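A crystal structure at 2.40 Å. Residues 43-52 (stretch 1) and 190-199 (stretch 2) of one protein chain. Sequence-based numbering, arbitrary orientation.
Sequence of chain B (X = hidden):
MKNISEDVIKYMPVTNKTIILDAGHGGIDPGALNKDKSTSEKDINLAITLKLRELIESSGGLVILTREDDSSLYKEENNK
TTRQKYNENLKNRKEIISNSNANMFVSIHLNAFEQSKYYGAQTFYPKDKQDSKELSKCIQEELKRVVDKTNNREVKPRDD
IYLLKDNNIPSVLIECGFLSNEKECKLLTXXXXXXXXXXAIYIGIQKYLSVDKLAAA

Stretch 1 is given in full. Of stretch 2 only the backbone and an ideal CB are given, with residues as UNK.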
# COMPACT_ATOMS: atom_id res chain seq x y z
N ASP B 43 -16.45 7.02 35.28
CA ASP B 43 -15.41 6.01 35.20
C ASP B 43 -15.23 5.51 33.78
O ASP B 43 -14.09 5.30 33.34
CB ASP B 43 -15.74 4.86 36.15
CG ASP B 43 -16.03 5.35 37.57
OD1 ASP B 43 -15.22 6.17 38.09
OD2 ASP B 43 -17.06 4.93 38.16
N ILE B 44 -16.32 5.33 33.04
CA ILE B 44 -16.21 4.92 31.64
C ILE B 44 -15.55 6.01 30.80
O ILE B 44 -14.68 5.73 29.96
CB ILE B 44 -17.59 4.51 31.11
CG1 ILE B 44 -18.05 3.24 31.83
CG2 ILE B 44 -17.57 4.33 29.59
CD1 ILE B 44 -19.29 2.62 31.25
N ASN B 45 -15.95 7.27 31.00
CA ASN B 45 -15.34 8.37 30.27
C ASN B 45 -13.84 8.41 30.53
O ASN B 45 -13.04 8.55 29.59
CB ASN B 45 -15.96 9.71 30.69
CG ASN B 45 -17.39 9.85 30.27
OD1 ASN B 45 -17.92 9.05 29.50
ND2 ASN B 45 -18.04 10.88 30.78
N LEU B 46 -13.45 8.31 31.80
CA LEU B 46 -12.03 8.33 32.15
C LEU B 46 -11.31 7.16 31.52
O LEU B 46 -10.19 7.31 31.01
CB LEU B 46 -11.86 8.30 33.67
CG LEU B 46 -10.43 8.28 34.24
CD1 LEU B 46 -9.70 9.59 33.91
CD2 LEU B 46 -10.44 8.03 35.76
N ALA B 47 -11.93 5.97 31.52
CA ALA B 47 -11.27 4.80 30.96
C ALA B 47 -11.01 4.97 29.47
O ALA B 47 -9.88 4.76 29.00
CB ALA B 47 -12.10 3.54 31.23
N ILE B 48 -12.04 5.37 28.71
CA ILE B 48 -11.87 5.56 27.27
C ILE B 48 -10.86 6.66 27.00
O ILE B 48 -9.97 6.52 26.15
CB ILE B 48 -13.22 5.86 26.59
CG1 ILE B 48 -14.17 4.68 26.74
CG2 ILE B 48 -13.01 6.16 25.12
CD1 ILE B 48 -15.60 5.06 26.61
N THR B 49 -10.96 7.77 27.73
CA THR B 49 -10.02 8.87 27.55
C THR B 49 -8.58 8.45 27.80
O THR B 49 -7.67 8.89 27.08
CB THR B 49 -10.41 10.01 28.49
OG1 THR B 49 -11.74 10.45 28.19
CG2 THR B 49 -9.43 11.15 28.35
N LEU B 50 -8.32 7.60 28.81
CA LEU B 50 -6.95 7.18 29.06
C LEU B 50 -6.47 6.18 28.02
O LEU B 50 -5.28 6.19 27.65
CB LEU B 50 -6.80 6.63 30.47
CG LEU B 50 -6.96 7.73 31.54
CD1 LEU B 50 -6.94 7.14 32.91
CD2 LEU B 50 -5.91 8.86 31.42
N LYS B 51 -7.36 5.33 27.50
CA LYS B 51 -6.98 4.49 26.36
C LYS B 51 -6.58 5.35 25.16
O LYS B 51 -5.56 5.09 24.50
CB LYS B 51 -8.11 3.54 25.96
CG LYS B 51 -8.62 2.63 27.07
CD LYS B 51 -7.57 1.68 27.55
CE LYS B 51 -8.15 0.65 28.55
NZ LYS B 51 -7.15 -0.41 28.92
N LEU B 52 -7.39 6.39 24.89
CA LEU B 52 -7.16 7.28 23.74
C LEU B 52 -5.88 8.09 23.92
O LEU B 52 -5.13 8.30 22.97
CB LEU B 52 -8.38 8.19 23.56
CG LEU B 52 -8.44 9.23 22.42
CD1 LEU B 52 -8.04 8.59 21.08
CD2 LEU B 52 -9.84 9.86 22.33
N UNK B 190 -16.93 -2.92 29.51
CA UNK B 190 -15.89 -3.88 29.16
C UNK B 190 -14.63 -3.19 28.65
O UNK B 190 -14.69 -2.43 27.68
CB UNK B 190 -16.41 -4.86 28.11
N UNK B 191 -13.50 -3.49 29.29
CA UNK B 191 -12.24 -2.84 28.95
C UNK B 191 -11.89 -3.02 27.47
O UNK B 191 -11.31 -2.12 26.86
CB UNK B 191 -11.11 -3.39 29.82
N UNK B 192 -12.25 -4.16 26.88
CA UNK B 192 -11.92 -4.38 25.48
C UNK B 192 -12.80 -3.54 24.56
O UNK B 192 -12.34 -3.01 23.54
CB UNK B 192 -12.06 -5.86 25.13
N UNK B 193 -14.08 -3.40 24.91
CA UNK B 193 -14.94 -2.53 24.13
C UNK B 193 -14.47 -1.08 24.25
O UNK B 193 -14.47 -0.34 23.26
CB UNK B 193 -16.39 -2.67 24.58
N UNK B 194 -14.07 -0.68 25.45
CA UNK B 194 -13.54 0.67 25.62
C UNK B 194 -12.32 0.90 24.74
O UNK B 194 -12.18 1.97 24.13
CB UNK B 194 -13.18 0.92 27.09
N UNK B 195 -11.45 -0.10 24.63
CA UNK B 195 -10.28 0.05 23.76
C UNK B 195 -10.68 0.15 22.30
O UNK B 195 -10.07 0.91 21.53
CB UNK B 195 -9.32 -1.12 23.95
N UNK B 196 -11.69 -0.62 21.88
CA UNK B 196 -12.19 -0.52 20.51
C UNK B 196 -12.66 0.90 20.20
O UNK B 196 -12.35 1.46 19.13
CB UNK B 196 -13.33 -1.51 20.29
N UNK B 197 -13.42 1.50 21.12
CA UNK B 197 -13.91 2.87 20.92
C UNK B 197 -12.74 3.84 20.83
O UNK B 197 -12.72 4.74 19.97
CB UNK B 197 -14.85 3.28 22.05
N UNK B 198 -11.77 3.70 21.73
CA UNK B 198 -10.61 4.58 21.66
C UNK B 198 -9.92 4.44 20.31
O UNK B 198 -9.54 5.44 19.70
CB UNK B 198 -9.63 4.27 22.79
N UNK B 199 -9.77 3.20 19.83
CA UNK B 199 -9.19 2.96 18.52
C UNK B 199 -9.98 3.68 17.42
O UNK B 199 -9.39 4.32 16.54
CB UNK B 199 -9.14 1.46 18.24

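Position 190 has phi/psi of -94/124, outside the helical range, and the helix starts at the next residue. Its ideal CB has nothing of stretch 1 within 5.5 Å, so the evidence is local: an N-cap site suits Asp, Asn, Ser or Thr. The residue is Asp 190; OD2 of Asp 190 accepts from the backbone N of 193 at 2.9 Å, a capping bond.

At 191 CA-to-CB points sideways, yet the ideal CB lies 5.0 Å from Lys 51 NZ. A side chain long enough to turn toward that ammonium, acidic or at least carrying an acceptor, would suit. It is Glu 191; with chi1 and chi2 both t, it reaches out to a salt bridge, OE2 to Lys 51 NZ at 2.6 Å.

Positions 192 and 193 find no stretch 1 atom within 5.5 Å of their ideal CB atoms, and 192 points away. Stretch 1 sets little constraint; the residues are Thr 192 and Tyr 193.

Position 194 points toward stretch 1, its CA 5.4 Å from the CA of Ile 48. The ideal CB is 3.9 Å from Ile 48 CG1 and 5.0 Å from Ala 47 CB. The small Ala 47 leaves room for an extended chain running back toward Ile 44, so Leu, Met, Gln or Glu could fit. Gln 194 sets OE1 3.2 Å from Ala 47 CB and brings NE2 to 4.1 Å from Ile 44 CG1.

At 195 the CB again points sideways, 4.9 Å from Lys 51 CD. One turn after 191, it can address the same ammonium; an acid is favoured, with Gln possible. Glu 195 places OE2 2.9 Å from Lys 51 NZ, a second salt bridge, so two carboxylates hold the lysine; OE1 is hydrogen-bonded elsewhere in the structure.

Position 196 is out of reach of stretch 1 and tolerant on this evidence; it is Lys 196.

Position 197 points toward stretch 1, with Ile 48 CG2 4.6 Å from the ideal CB. Ile, Val, Leu or Met would suit this apolar neighbour. Ile 197 meets it through CG2, 3.9 Å from Ile 48 CG2.

At 198 the backbones come close: its CA is 4.8 Å from the CA of Leu 52. The ideal CB sits 3.6 Å from Lys 51 CB and 3.7 Å from Leu 52 N, favouring Ala, Gly or perhaps Ser. Ala 198 adds no more than its methyl, with CB 4.2 Å from Leu 52 CB.

Position 199 points away, leaving its choice open; it is Trp 199.

Stretch 2 (190-199) DETYQEKIAW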
# COMPACT_ATOMS: atom_id res chain seq x y z
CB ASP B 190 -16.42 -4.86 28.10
CG ASP B 190 -15.37 -5.85 27.66
OD1 ASP B 190 -15.09 -6.80 28.42
OD2 ASP B 190 -14.81 -5.67 26.56
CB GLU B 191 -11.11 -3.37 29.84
CG GLU B 191 -9.76 -2.71 29.58
CD GLU B 191 -8.82 -2.78 30.78
OE1 GLU B 191 -9.11 -3.57 31.71
OE2 GLU B 191 -7.79 -2.05 30.79
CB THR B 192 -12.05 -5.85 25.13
OG1 THR B 192 -11.42 -6.62 26.16
CG2 THR B 192 -11.36 -6.13 23.81
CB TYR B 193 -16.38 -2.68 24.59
CG TYR B 193 -17.41 -2.11 23.63
CD1 TYR B 193 -17.72 -2.76 22.45
CD2 TYR B 193 -18.09 -0.93 23.93
CE1 TYR B 193 -18.67 -2.24 21.59
CE2 TYR B 193 -19.03 -0.41 23.07
CZ TYR B 193 -19.31 -1.07 21.90
OH TYR B 193 -20.25 -0.57 21.04
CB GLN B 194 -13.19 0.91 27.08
CG GLN B 194 -14.38 0.75 28.02
CD GLN B 194 -13.97 0.82 29.47
OE1 GLN B 194 -12.78 0.79 29.78
NE2 GLN B 194 -14.94 0.94 30.37
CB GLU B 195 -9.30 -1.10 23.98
CG GLU B 195 -8.67 -1.08 25.35
CD GLU B 195 -7.75 -2.27 25.59
OE1 GLU B 195 -7.63 -3.15 24.71
OE2 GLU B 195 -7.14 -2.32 26.68
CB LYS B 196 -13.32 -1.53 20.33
CG LYS B 196 -13.59 -1.99 18.92
CD LYS B 196 -14.18 -3.42 18.94
CE LYS B 196 -14.40 -3.97 17.52
NZ LYS B 196 -14.83 -5.40 17.52
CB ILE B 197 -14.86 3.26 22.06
CG1 ILE B 197 -16.18 2.53 21.91
CG2 ILE B 197 -15.03 4.80 22.11
CD1 ILE B 197 -17.06 2.66 23.11
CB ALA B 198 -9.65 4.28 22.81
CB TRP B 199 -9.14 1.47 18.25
CG TRP B 199 -8.58 1.19 16.93
CD1 TRP B 199 -9.27 0.84 15.80
CD2 TRP B 199 -7.21 1.30 16.56
NE1 TRP B 199 -8.40 0.71 14.76
CE2 TRP B 199 -7.13 0.98 15.19
CE3 TRP B 199 -6.04 1.62 17.25
CZ2 TRP B 199 -5.92 0.98 14.51
CZ3 TRP B 199 -4.85 1.62 16.57
CH2 TRP B 199 -4.79 1.30 15.21
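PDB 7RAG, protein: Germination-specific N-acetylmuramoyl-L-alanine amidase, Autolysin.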